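Local coordinates for protein NADP-dependent glyceraldehyde-3-phosphate dehydrogenase (Bacillus halodurans, PDB 3PRL) that probably catalyses the non-phosphorylating oxidation of glyceraldehyde 3-phosphate with NADP as the electron acceptor, at residues Leu76-Ala81 and His119-Ala124; Val148-Leu153 and Ser469-Thr474; Gly180-Phe185 and Glu209-Val214; Ile107-Arg112 and Asn163-Leu168. One frame throughout, in Å; residues are numbered along the deposited sequence. Where two conformers were deposited one is given.

Interaction 1. Residues Leu76-Ala81 and His119-Ala124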
loop_
_atom_site.group_PDB
_atom_site.type_symbol
_atom_site.label_atom_id
_atom_site.label_comp_id
_atom_site.label_asym_id
_atom_site.label_seq_id
_atom_site.Cartn_x
_atom_site.Cartn_y
_atom_site.Cartn_z
ATOM N N LEU D 76 -22.774 4.329 12.229
ATOM C CA LEU D 76 -24.025 4.664 11.533
ATOM C C LEU D 76 -24.271 3.723 10.360
ATOM O O LEU D 76 -25.410 3.337 10.091
ATOM C CB LEU D 76 -24.045 6.127 11.065
ATOM C CG LEU D 76 -25.290 6.600 10.268
ATOM C CD1 LEU D 76 -26.602 6.440 11.066
ATOM C CD2 LEU D 76 -25.145 8.033 9.736
ATOM N N LEU D 77 -23.206 3.355 9.667
ATOM C CA LEU D 77 -23.324 2.451 8.536
ATOM C C LEU D 77 -23.737 1.068 9.010
ATOM O O LEU D 77 -24.708 0.533 8.504
ATOM C CB LEU D 77 -22.036 2.416 7.695
ATOM C CG LEU D 77 -21.974 3.386 6.509
ATOM C CD1 LEU D 77 -22.092 4.854 6.923
ATOM C CD2 LEU D 77 -20.695 3.161 5.675
ATOM N N TYR D 78 -22.999 0.528 9.988
ATOM C CA TYR D 78 -23.318 -0.742 10.631
ATOM C C TYR D 78 -24.798 -0.773 11.015
ATOM O O TYR D 78 -25.509 -1.711 10.681
ATOM C CB TYR D 78 -22.470 -0.958 11.902
ATOM C CG TYR D 78 -20.973 -1.154 11.703
ATOM C CD1 TYR D 78 -20.455 -1.583 10.490
ATOM C CD2 TYR D 78 -20.082 -0.951 12.757
ATOM C CE1 TYR D 78 -19.094 -1.776 10.312
ATOM C CE2 TYR D 78 -18.713 -1.142 12.592
ATOM C CZ TYR D 78 -18.226 -1.552 11.362
ATOM O OH TYR D 78 -16.872 -1.746 11.182
ATOM N N ALA D 79 -25.249 0.276 11.715
ATOM C CA ALA D 79 -26.649 0.383 12.190
ATOM C C ALA D 79 -27.656 0.366 11.050
ATOM O O ALA D 79 -28.695 -0.288 11.134
ATOM C CB ALA D 79 -26.845 1.641 13.036
ATOM N N TRP D 80 -27.325 1.078 9.977
ATOM C CA TRP D 80 -28.171 1.131 8.794
ATOM C C TRP D 80 -28.254 -0.256 8.168
ATOM O O TRP D 80 -29.331 -0.710 7.822
ATOM C CB TRP D 80 -27.590 2.152 7.816
ATOM C CG TRP D 80 -28.295 2.321 6.510
ATOM C CD1 TRP D 80 -29.615 2.091 6.233
ATOM C CD2 TRP D 80 -27.712 2.813 5.301
ATOM N NE1 TRP D 80 -29.880 2.397 4.924
ATOM C CE2 TRP D 80 -28.731 2.845 4.328
ATOM C CE3 TRP D 80 -26.425 3.244 4.952
ATOM C CZ2 TRP D 80 -28.501 3.275 3.019
ATOM C CZ3 TRP D 80 -26.195 3.661 3.659
ATOM C CH2 TRP D 80 -27.227 3.682 2.709
ATOM N N ALA D 81 -27.101 -0.917 8.045
ATOM C CA ALA D 81 -27.012 -2.258 7.464
ATOM C C ALA D 81 -27.863 -3.245 8.249
ATOM O O ALA D 81 -28.613 -4.036 7.653
ATOM C CB ALA D 81 -25.589 -2.720 7.419
ATOM N N HIS D 119 -19.018 -3.694 4.604
ATOM C CA HIS D 119 -17.676 -3.836 4.038
ATOM C C HIS D 119 -17.047 -2.504 3.651
ATOM O O HIS D 119 -15.828 -2.351 3.733
ATOM C CB HIS D 119 -17.723 -4.761 2.833
ATOM C CG HIS D 119 -16.398 -5.360 2.491
ATOM N ND1 HIS D 119 -15.996 -6.591 2.959
ATOM C CD2 HIS D 119 -15.377 -4.888 1.740
ATOM C CE1 HIS D 119 -14.787 -6.857 2.503
ATOM N NE2 HIS D 119 -14.388 -5.837 1.766
ATOM N N THR D 120 -17.898 -1.570 3.211
ATOM C CA THR D 120 -17.566 -0.174 2.931
ATOM C C THR D 120 -17.168 0.550 4.215
ATOM O O THR D 120 -16.177 1.294 4.236
ATOM C CB THR D 120 -18.799 0.583 2.281
ATOM O OG1 THR D 120 -19.067 0.075 0.970
ATOM C CG2 THR D 120 -18.553 2.061 2.158
ATOM N N ALA D 121 -17.994 0.399 5.253
ATOM C CA ALA D 121 -17.660 0.929 6.591
ATOM C C ALA D 121 -16.267 0.489 7.071
ATOM O O ALA D 121 -15.448 1.348 7.429
ATOM C CB ALA D 121 -18.708 0.545 7.602
ATOM N N ASP D 122 -15.999 -0.822 7.065
ATOM C CA ASP D 122 -14.691 -1.363 7.520
ATOM C C ASP D 122 -13.548 -0.855 6.616
ATOM O O ASP D 122 -12.432 -0.611 7.077
ATOM C CB ASP D 122 -14.633 -2.905 7.525
ATOM C CG ASP D 122 -15.893 -3.581 8.068
ATOM O OD1 ASP D 122 -16.383 -3.196 9.139
ATOM O OD2 ASP D 122 -16.361 -4.561 7.420
ATOM N N GLU D 123 -13.824 -0.732 5.318
ATOM C CA GLU D 123 -12.803 -0.250 4.384
ATOM C C GLU D 123 -12.408 1.202 4.661
ATOM O O GLU D 123 -11.246 1.588 4.471
ATOM C CB GLU D 123 -13.246 -0.433 2.939
ATOM C CG GLU D 123 -12.119 -0.305 1.910
ATOM C CD GLU D 123 -11.109 -1.448 1.961
ATOM O OE1 GLU D 123 -9.901 -1.169 1.961
ATOM O OE2 GLU D 123 -11.513 -2.626 1.993
ATOM N N ALA D 124 -13.366 1.995 5.137
ATOM C CA ALA D 124 -13.090 3.386 5.476
ATOM C C ALA D 124 -12.155 3.499 6.683
ATOM O O ALA D 124 -11.234 4.327 6.693
ATOM C CB ALA D 124 -14.367 4.151 5.708
#
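L77 and Y78 meet A121 and D122 where two helices run almost antiparallel, their axes 9.3 Å apart at 170°, and the pair illustrates how one small residue lets larger neighbours fit between helices. A121 is that residue. Its methyl CB takes CD2 of L77 at 3.8 Å on one flank and CE1 of the Y78 ring at 3.6 Å on another, and CB of L77 is as near as its CD2, making this the tight, fully apolar part of the contact. Beyond it the packing thins: T120 offers only CG2, 4.3 Å from CD2 of L77. Toward Y78, which is partly exposed, the contact turns polar. With CG beside its backbone N (chi1 -67°), the ring reaches across the helix gap, and its OH donates to OD1 of D122 over 2.6 Å, arriving nearly in line with the C-O bond. The ring and carboxylate planes are 46° apart. Y78 has two deposited conformers, so this bond belongs to the one described here. With an alanine at D122, the hydroxyl of Y78 is likely to lose this acceptor and its ring to turn more freely. D122 also faces a D122 carboxylate of the second subunit, a proximity that may favour uptake of a proton. Around the apolar part, L77 rests on A174 and V178 of helix 167-178, while T120 packs on I466 of helix 466-472.

Interaction 2. Residues Val148-Leu153 and Ser469-Thr474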
loop_
_atom_site.group_PDB
_atom_site.type_symbol
_atom_site.label_atom_id
_atom_site.label_comp_id
_atom_site.label_asym_id
_atom_site.label_seq_id
_atom_site.Cartn_x
_atom_site.Cartn_y
_atom_site.Cartn_z
ATOM N N VAL D 148 0.216 13.172 4.246
ATOM C CA VAL D 148 -0.821 13.099 3.223
ATOM C C VAL D 148 -1.995 12.319 3.809
ATOM O O VAL D 148 -1.831 11.217 4.334
ATOM C CB VAL D 148 -0.291 12.498 1.866
ATOM C CG1 VAL D 148 -1.324 12.640 0.726
ATOM C CG2 VAL D 148 1.029 13.183 1.429
ATOM N N GLU D 149 -3.176 12.917 3.765
ATOM C CA GLU D 149 -4.383 12.227 4.178
ATOM C C GLU D 149 -5.449 12.393 3.101
ATOM O O GLU D 149 -5.184 13.049 2.079
ATOM C CB GLU D 149 -4.858 12.747 5.537
ATOM C CG GLU D 149 -4.088 12.149 6.718
ATOM C CD GLU D 149 -4.357 12.863 8.049
ATOM O OE1 GLU D 149 -4.271 14.121 8.095
ATOM O OE2 GLU D 149 -4.655 12.159 9.056
ATOM N N ARG D 150 -6.625 11.786 3.318
ATOM C CA ARG D 150 -7.797 11.973 2.464
ATOM C C ARG D 150 -8.905 12.799 3.119
ATOM O O ARG D 150 -9.263 12.579 4.276
ATOM C CB ARG D 150 -8.381 10.628 2.028
ATOM C CG ARG D 150 -7.440 9.854 1.155
ATOM C CD ARG D 150 -8.150 9.285 -0.022
ATOM N NE ARG D 150 -7.264 9.368 -1.159
ATOM C CZ ARG D 150 -7.524 9.996 -2.295
ATOM N NH1 ARG D 150 -8.704 10.572 -2.514
ATOM N NH2 ARG D 150 -6.586 10.019 -3.229
ATOM N N GLU D 151 -9.472 13.716 2.342
ATOM C CA GLU D 151 -10.484 14.663 2.809
ATOM C C GLU D 151 -11.742 14.492 1.956
ATOM O O GLU D 151 -11.631 14.366 0.741
ATOM C CB GLU D 151 -9.923 16.088 2.662
ATOM C CG GLU D 151 -10.912 17.265 2.807
ATOM C CD GLU D 151 -11.206 17.675 4.248
ATOM O OE1 GLU D 151 -11.253 16.812 5.142
ATOM O OE2 GLU D 151 -11.436 18.876 4.483
ATOM N N PRO D 152 -12.941 14.482 2.578
ATOM C CA PRO D 152 -14.170 14.487 1.760
ATOM C C PRO D 152 -14.176 15.635 0.746
ATOM O O PRO D 152 -13.544 16.663 0.971
ATOM C CB PRO D 152 -15.289 14.724 2.782
ATOM C CG PRO D 152 -14.613 14.971 4.135
ATOM C CD PRO D 152 -13.232 14.386 4.022
ATOM N N LEU D 153 -14.879 15.456 -0.370
ATOM C CA LEU D 153 -15.019 16.537 -1.342
ATOM C C LEU D 153 -16.102 17.556 -0.917
ATOM O O LEU D 153 -15.963 18.748 -1.201
ATOM C CB LEU D 153 -15.312 15.975 -2.751
ATOM C CG LEU D 153 -14.375 14.944 -3.395
ATOM C CD1 LEU D 153 -15.141 14.089 -4.403
ATOM C CD2 LEU D 153 -13.151 15.598 -4.080
ATOM N N SER D 469 -14.384 3.318 -4.832
ATOM C CA SER D 469 -15.450 4.243 -4.475
ATOM C C SER D 469 -15.002 5.237 -3.421
ATOM O O SER D 469 -15.231 6.431 -3.568
ATOM C CB SER D 469 -16.685 3.482 -3.975
ATOM O OG SER D 469 -17.284 2.832 -5.086
ATOM N N LEU D 470 -14.356 4.752 -2.364
ATOM C CA LEU D 470 -13.912 5.642 -1.272
ATOM C C LEU D 470 -12.967 6.746 -1.728
ATOM O O LEU D 470 -13.076 7.888 -1.257
ATOM C CB LEU D 470 -13.284 4.828 -0.142
ATOM C CG LEU D 470 -14.328 3.957 0.553
ATOM C CD1 LEU D 470 -13.699 2.788 1.248
ATOM C CD2 LEU D 470 -15.105 4.785 1.533
ATOM N N LEU D 471 -12.053 6.386 -2.641
ATOM C CA LEU D 471 -11.062 7.289 -3.235
ATOM C C LEU D 471 -11.699 8.324 -4.146
ATOM O O LEU D 471 -11.227 9.463 -4.255
ATOM C CB LEU D 471 -10.023 6.483 -4.053
ATOM C CG LEU D 471 -8.802 5.849 -3.337
ATOM C CD1 LEU D 471 -9.084 5.365 -1.924
ATOM C CD2 LEU D 471 -8.158 4.710 -4.144
ATOM N N SER D 472 -12.756 7.913 -4.834
ATOM C CA SER D 472 -13.442 8.826 -5.724
ATOM C C SER D 472 -14.272 9.829 -4.916
ATOM O O SER D 472 -14.677 10.877 -5.444
ATOM C CB SER D 472 -14.316 8.045 -6.696
ATOM O OG SER D 472 -15.347 7.387 -5.996
ATOM N N MET D 473 -14.475 9.520 -3.632
ATOM C CA MET D 473 -15.276 10.350 -2.730
ATOM C C MET D 473 -14.441 11.364 -1.947
ATOM O O MET D 473 -14.972 12.124 -1.137
ATOM C CB MET D 473 -16.032 9.476 -1.724
ATOM C CG MET D 473 -16.887 8.363 -2.326
ATOM S SD MET D 473 -18.474 8.895 -3.004
ATOM C CE MET D 473 -19.030 7.409 -3.835
ATOM N N THR D 474 -13.133 11.337 -2.175
ATOM C CA THR D 474 -12.190 12.089 -1.371
ATOM C C THR D 474 -11.163 12.745 -2.286
ATOM O O THR D 474 -11.241 12.629 -3.498
ATOM C CB THR D 474 -11.440 11.157 -0.377
ATOM O OG1 THR D 474 -11.143 9.917 -1.029
ATOM C CG2 THR D 474 -12.273 10.879 0.877
#
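R150 and T474 meet where strand 144-159 pairs antiparallel with the start of strand 474-482, directly after helix 466-472; in this family such strands extend toward neighbouring subunits. R150 bends at chi2 and chi3 so that its side chain crosses T474 at about a right angle. NH1 donates to OG1 of T474 at 2.9 Å (154° at the hydrogen), with the oxygen 17° out of the guanidinium plane and CG of L471 over one guanidinium face. That hydroxyl, set between backbone N and carbonyl carbon (chi1 39°), donates in turn to O of L470, so it relays the arginine to the last helical turn; NH2 of R150 has its own salt bridge with E476. Next, E151 turns its side chain away, to K431 of the third subunit, but its carbonyl O receives a CA-H...O contact from T474 CA at 3.2 Å. P152 faces T474 as a non-hydrogen-bonded antiparallel pair, CA atoms 4.4 Å apart, with diverging side chains. Finally L153 leaves the strand: its N makes a weak bond to O of M473, while its branches straddle the backbone turn, CD1 lying 3.4 Å from S472 O and CD2 3.6 Å from T474 O.

Interaction 3. Residues Gly180-Phe185 and Glu209-Val214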
loop_
_atom_site.group_PDB
_atom_site.type_symbol
_atom_site.label_atom_id
_atom_site.label_comp_id
_atom_site.label_asym_id
_atom_site.label_seq_id
_atom_site.Cartn_x
_atom_site.Cartn_y
_atom_site.Cartn_z
ATOM N N GLY D 180 -17.030 11.178 4.980
ATOM C CA GLY D 180 -17.277 12.493 5.543
ATOM C C GLY D 180 -17.910 13.502 4.618
ATOM O O GLY D 180 -17.935 14.695 4.925
ATOM N N ASN D 181 -18.423 13.023 3.484
ATOM C CA ASN D 181 -19.235 13.835 2.561
ATOM C C ASN D 181 -20.679 13.810 3.047
ATOM O O ASN D 181 -21.012 13.034 3.921
ATOM C CB ASN D 181 -19.167 13.253 1.142
ATOM C CG ASN D 181 -17.748 13.243 0.576
ATOM O OD1 ASN D 181 -17.296 14.245 0.027
ATOM N ND2 ASN D 181 -17.047 12.099 0.700
ATOM N N THR D 182 -21.525 14.675 2.485
ATOM C CA THR D 182 -22.973 14.537 2.638
ATOM C C THR D 182 -23.597 14.177 1.280
ATOM O O THR D 182 -22.921 14.227 0.249
ATOM C CB THR D 182 -23.618 15.771 3.308
ATOM O OG1 THR D 182 -23.326 16.952 2.549
ATOM C CG2 THR D 182 -23.073 15.932 4.719
ATOM N N VAL D 183 -24.867 13.774 1.290
ATOM C CA VAL D 183 -25.498 13.269 0.080
ATOM C C VAL D 183 -26.807 13.964 -0.275
ATOM O O VAL D 183 -27.710 14.149 0.559
ATOM C CB VAL D 183 -25.679 11.728 0.097
ATOM C CG1 VAL D 183 -26.455 11.270 -1.110
ATOM C CG2 VAL D 183 -24.335 11.005 0.128
ATOM N N VAL D 184 -26.888 14.364 -1.537
ATOM C CA VAL D 184 -28.172 14.604 -2.176
ATOM C C VAL D 184 -28.479 13.365 -3.013
ATOM O O VAL D 184 -27.735 13.039 -3.942
ATOM C CB VAL D 184 -28.159 15.899 -3.002
ATOM C CG1 VAL D 184 -29.467 16.071 -3.749
ATOM C CG2 VAL D 184 -27.954 17.064 -2.078
ATOM N N PHE D 185 -29.530 12.644 -2.617
ATOM C CA PHE D 185 -29.937 11.382 -3.237
ATOM C C PHE D 185 -31.138 11.559 -4.175
ATOM O O PHE D 185 -32.229 11.952 -3.737
ATOM C CB PHE D 185 -30.282 10.344 -2.160
ATOM C CG PHE D 185 -30.772 8.999 -2.712
ATOM C CD1 PHE D 185 -30.192 8.431 -3.856
ATOM C CD2 PHE D 185 -31.798 8.295 -2.069
ATOM C CE1 PHE D 185 -30.629 7.218 -4.375
ATOM C CE2 PHE D 185 -32.235 7.058 -2.570
ATOM C CZ PHE D 185 -31.650 6.517 -3.726
ATOM N N GLU D 209 -29.249 15.183 11.003
ATOM C CA GLU D 209 -30.013 16.001 10.043
ATOM C C GLU D 209 -29.143 16.544 8.910
ATOM O O GLU D 209 -28.059 17.040 9.157
ATOM C CB GLU D 209 -30.677 17.167 10.791
ATOM C CG GLU D 209 -29.722 17.855 11.756
ATOM C CD GLU D 209 -30.372 18.911 12.619
ATOM O OE1 GLU D 209 -31.317 18.587 13.380
ATOM O OE2 GLU D 209 -29.908 20.066 12.548
ATOM N N GLY D 210 -29.620 16.433 7.670
ATOM C CA GLY D 210 -28.920 16.992 6.503
ATOM C C GLY D 210 -27.936 16.094 5.761
ATOM O O GLY D 210 -27.777 16.225 4.542
ATOM N N ILE D 211 -27.271 15.190 6.481
ATOM C CA ILE D 211 -26.245 14.289 5.904
ATOM C C ILE D 211 -26.727 13.532 4.676
ATOM O O ILE D 211 -25.970 13.332 3.713
ATOM C CB ILE D 211 -25.751 13.259 6.952
ATOM C CG1 ILE D 211 -25.343 13.964 8.240
ATOM C CG2 ILE D 211 -24.595 12.409 6.401
ATOM C CD1 ILE D 211 -24.451 15.162 8.027
ATOM N N ILE D 212 -27.988 13.103 4.747
ATOM C CA ILE D 212 -28.722 12.515 3.643
ATOM C C ILE D 212 -29.993 13.334 3.377
ATOM O O ILE D 212 -30.812 13.552 4.280
ATOM C CB ILE D 212 -29.064 11.007 3.912
ATOM C CG1 ILE D 212 -29.867 10.382 2.747
ATOM C CG2 ILE D 212 -29.785 10.821 5.253
ATOM C CD1 ILE D 212 -29.031 10.117 1.491
ATOM N N GLN D 213 -30.115 13.806 2.138
ATOM C CA GLN D 213 -31.331 14.447 1.635
ATOM C C GLN D 213 -31.832 13.642 0.437
ATOM O O GLN D 213 -31.028 13.185 -0.386
ATOM C CB GLN D 213 -31.039 15.890 1.215
ATOM C CG GLN D 213 -30.163 16.668 2.208
ATOM C CD GLN D 213 -30.938 17.226 3.388
ATOM O OE1 GLN D 213 -31.683 16.505 4.074
ATOM N NE2 GLN D 213 -30.774 18.527 3.631
ATOM N N VAL D 214 -33.150 13.440 0.359
ATOM C CA VAL D 214 -33.747 12.754 -0.798
ATOM C C VAL D 214 -34.436 13.771 -1.691
ATOM O O VAL D 214 -35.287 14.529 -1.239
ATOM C CB VAL D 214 -34.769 11.655 -0.400
ATOM C CG1 VAL D 214 -35.238 10.872 -1.641
ATOM C CG2 VAL D 214 -34.181 10.718 0.651
#
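The beta-alpha-beta unit made of strand 182-186, helix 192-204 and strand 212-214 closes here, T182 to F185 lying beside I211 to V214 with only 10° between the strand directions. Three backbone bonds tie the edges in alternation: V183 N to I211 O at 2.7 Å, Q213 N to V183 O at 2.9 Å, and F185 N to Q213 O at 2.7 Å. V183 and Q213 thus each give and take one bond, the pattern of parallel strands. In the aldehyde dehydrogenase fold such units build the dinucleotide-binding domain, and the first strand ends in K186, an NADP-binding residue, while F185 lies beside S160, another. Side chains divide between the two faces. On one, V183 and I212 point the same way side by side. Because I212 carries CG1 anti to its backbone N (chi1 179°) and turns at chi2, its CD1 swings back over the neighbouring strand, touching CG1 of V183 at 3.8 Å and CB of F185 at 3.9 Å; A176 and L177 of helix 167-178 pack against V183 there. V184 and Q213 lie on the other face, toward helix 48-65, where V184 meets I55 and the bent chain of Q213 brings its OE1 to N of N17, in the link between strands 10-16 and 19-21. At the strand entry T182 and I211 cross at about a right angle, CG2 of T182 meeting CD1 of I211 at 3.7 Å.

Interaction 4. Residues Ile107-Arg112 and Asn163-Leu168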
loop_
_atom_site.group_PDB
_atom_site.type_symbol
_atom_site.label_atom_id
_atom_site.label_comp_id
_atom_site.label_asym_id
_atom_site.label_seq_id
_atom_site.Cartn_x
_atom_site.Cartn_y
_atom_site.Cartn_z
ATOM N N ILE D 107 -35.320 -9.540 -2.509
ATOM C CA ILE D 107 -34.898 -9.649 -1.109
ATOM C C ILE D 107 -33.393 -9.792 -1.059
ATOM O O ILE D 107 -32.767 -9.259 -0.164
ATOM C CB ILE D 107 -35.519 -10.872 -0.379
ATOM C CG1 ILE D 107 -37.036 -10.867 -0.499
ATOM C CG2 ILE D 107 -35.090 -10.892 1.090
ATOM C CD1 ILE D 107 -37.646 -12.264 -0.436
ATOM N N GLY D 108 -32.837 -10.520 -2.032
ATOM C CA GLY D 108 -31.403 -10.754 -2.173
ATOM C C GLY D 108 -30.654 -9.449 -2.378
ATOM O O GLY D 108 -29.526 -9.292 -1.906
ATOM N N GLU D 109 -31.303 -8.512 -3.069
ATOM C CA GLU D 109 -30.764 -7.181 -3.284
ATOM C C GLU D 109 -30.567 -6.435 -1.974
ATOM O O GLU D 109 -29.534 -5.796 -1.790
ATOM C CB GLU D 109 -31.665 -6.357 -4.208
ATOM C CG GLU D 109 -31.212 -4.901 -4.316
ATOM C CD GLU D 109 -31.891 -4.121 -5.417
ATOM O OE1 GLU D 109 -32.803 -4.663 -6.089
ATOM O OE2 GLU D 109 -31.503 -2.954 -5.593
ATOM N N VAL D 110 -31.556 -6.513 -1.083
ATOM C CA VAL D 110 -31.452 -5.917 0.253
ATOM C C VAL D 110 -30.343 -6.590 1.098
ATOM O O VAL D 110 -29.584 -5.892 1.768
ATOM C CB VAL D 110 -32.806 -5.937 1.035
ATOM C CG1 VAL D 110 -32.740 -5.031 2.260
ATOM C CG2 VAL D 110 -33.986 -5.539 0.136
ATOM N N SER D 111 -30.256 -7.925 1.061
ATOM C CA SER D 111 -29.214 -8.667 1.812
ATOM C C SER D 111 -27.836 -8.214 1.382
ATOM O O SER D 111 -26.994 -7.873 2.218
ATOM C CB SER D 111 -29.294 -10.177 1.587
ATOM O OG SER D 111 -30.540 -10.699 1.968
ATOM N N ARG D 112 -27.623 -8.209 0.070
ATOM C CA ARG D 112 -26.324 -7.868 -0.490
ATOM C C ARG D 112 -25.992 -6.414 -0.171
ATOM O O ARG D 112 -24.835 -6.095 0.074
ATOM C CB ARG D 112 -26.272 -8.145 -2.003
ATOM C CG ARG D 112 -24.891 -7.920 -2.643
ATOM C CD ARG D 112 -24.789 -8.504 -4.067
ATOM N NE ARG D 112 -23.868 -7.733 -4.902
ATOM C CZ ARG D 112 -23.688 -7.913 -6.215
ATOM N NH1 ARG D 112 -24.363 -8.851 -6.873
ATOM N NH2 ARG D 112 -22.827 -7.140 -6.880
ATOM N N ASN D 163 -32.962 -0.477 -12.199
ATOM C CA ASN D 163 -32.071 -1.633 -12.159
ATOM C C ASN D 163 -31.980 -2.260 -10.767
ATOM O O ASN D 163 -32.429 -3.384 -10.518
ATOM C CB ASN D 163 -30.657 -1.071 -12.510
ATOM C CG ASN D 163 -29.932 -1.822 -13.619
ATOM O OD1 ASN D 163 -28.752 -1.536 -13.886
ATOM N ND2 ASN D 163 -30.611 -2.726 -14.300
ATOM N N TYR D 164 -31.356 -1.504 -9.873
ATOM C CA TYR D 164 -31.028 -1.934 -8.524
ATOM C C TYR D 164 -31.253 -0.706 -7.649
ATOM O O TYR D 164 -30.348 0.073 -7.435
ATOM C CB TYR D 164 -29.562 -2.383 -8.442
ATOM C CG TYR D 164 -29.200 -3.614 -9.253
ATOM C CD1 TYR D 164 -29.096 -4.864 -8.645
ATOM C CD2 TYR D 164 -28.930 -3.525 -10.624
ATOM C CE1 TYR D 164 -28.762 -6.004 -9.388
ATOM C CE2 TYR D 164 -28.583 -4.657 -11.381
ATOM C CZ TYR D 164 -28.505 -5.899 -10.746
ATOM O OH TYR D 164 -28.171 -7.030 -11.469
ATOM N N PRO D 165 -32.480 -0.521 -7.163
ATOM C CA PRO D 165 -32.845 0.736 -6.516
ATOM C C PRO D 165 -32.512 0.805 -5.006
ATOM O O PRO D 165 -32.753 1.827 -4.368
ATOM C CB PRO D 165 -34.345 0.802 -6.759
ATOM C CG PRO D 165 -34.773 -0.631 -6.746
ATOM C CD PRO D 165 -33.635 -1.439 -7.284
ATOM N N VAL D 166 -31.984 -0.277 -4.448
ATOM C CA VAL D 166 -31.469 -0.262 -3.089
ATOM C C VAL D 166 -29.958 -0.452 -3.218
ATOM O O VAL D 166 -29.173 0.397 -2.793
ATOM C CB VAL D 166 -32.207 -1.328 -2.184
ATOM C CG1 VAL D 166 -31.597 -1.435 -0.817
ATOM C CG2 VAL D 166 -33.665 -0.931 -2.021
ATOM N N ASN D 167 -29.563 -1.523 -3.897
ATOM C CA ASN D 167 -28.149 -1.854 -4.113
ATOM C C ASN D 167 -27.288 -0.748 -4.737
ATOM O O ASN D 167 -26.247 -0.385 -4.183
ATOM C CB ASN D 167 -28.052 -3.140 -4.941
ATOM C CG ASN D 167 -26.690 -3.774 -4.872
ATOM O OD1 ASN D 167 -25.735 -3.287 -5.484
ATOM N ND2 ASN D 167 -26.583 -4.870 -4.122
ATOM N N LEU D 168 -27.719 -0.212 -5.884
ATOM C CA LEU D 168 -26.941 0.784 -6.617
ATOM C C LEU D 168 -27.126 2.188 -6.041
ATOM O O LEU D 168 -26.358 3.104 -6.355
ATOM C CB LEU D 168 -27.273 0.743 -8.119
ATOM C CG LEU D 168 -26.976 -0.562 -8.874
ATOM C CD1 LEU D 168 -27.234 -0.374 -10.345
ATOM C CD2 LEU D 168 -25.558 -1.033 -8.633
#
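E109 OE2 is gripped by two backbone N-H groups, those of V166 (3.0 Å) and N167 (2.9 Å), at the point where the chain begins helix 167-178. This is a carboxylate meeting the N-terminal end of a helix, supplied not by a neighbour in sequence but by a residue of helix 103-124. Both bonds are fairly straight yet differ in approach: the N-H of N167 meets OE2 on its anti lone pair, the side away from OE1, whereas V166 comes from above the carboxylate plane, 41° out of it. With CG anti to the backbone N (chi1 173°) and the chain extended beyond it, E109 puts its carboxylate over the turn. P165 has no N-H to give, but its ring crosses the side chain at about a right angle, with CD 3.1 Å from OE2, and CB of Y164 closes in at 3.5 Å. The second oxygen, OE1, forms a salt bridge with K101, and this cation and the helix end would probably both stabilise the negative charge. A leucine in place of E109 would probably leave the N-H groups of V166 and N167 without their acceptor and K101 without this carboxylate. The turn follows S160 and F162, both NADP-binding residues. Beside it, R112 sends its guanidinium to D449 in a salt bridge, the group standing 87° to the N167 amide, while its aliphatic CG rests 3.8 Å from ND2 of N167.

How the interactions relate
Helix 103-124 serves both interaction 1 and interaction 4, whose centres are 16 Å apart and whose segments alternate along the chain. Interactions 2 and 3 belong to one mixed sheet, where strand 182-186 neighbours strand 144-159; in sequence, interaction 3 falls between the two segments of interaction 2. They touch directly, N181 ND2 lying 2.8 Å from M473 O in a probable hydrogen bond. Interaction 1 meets interaction 2 through L470, CD1 of which is 3.5 Å from CG of E123. Helix 167-178, which starts at interaction 4, leads on to strand 182-186. Interactions 3 and 4 thus lie beside NADP-binding residues, while 1 and 2 lie where the chain meets other subunits.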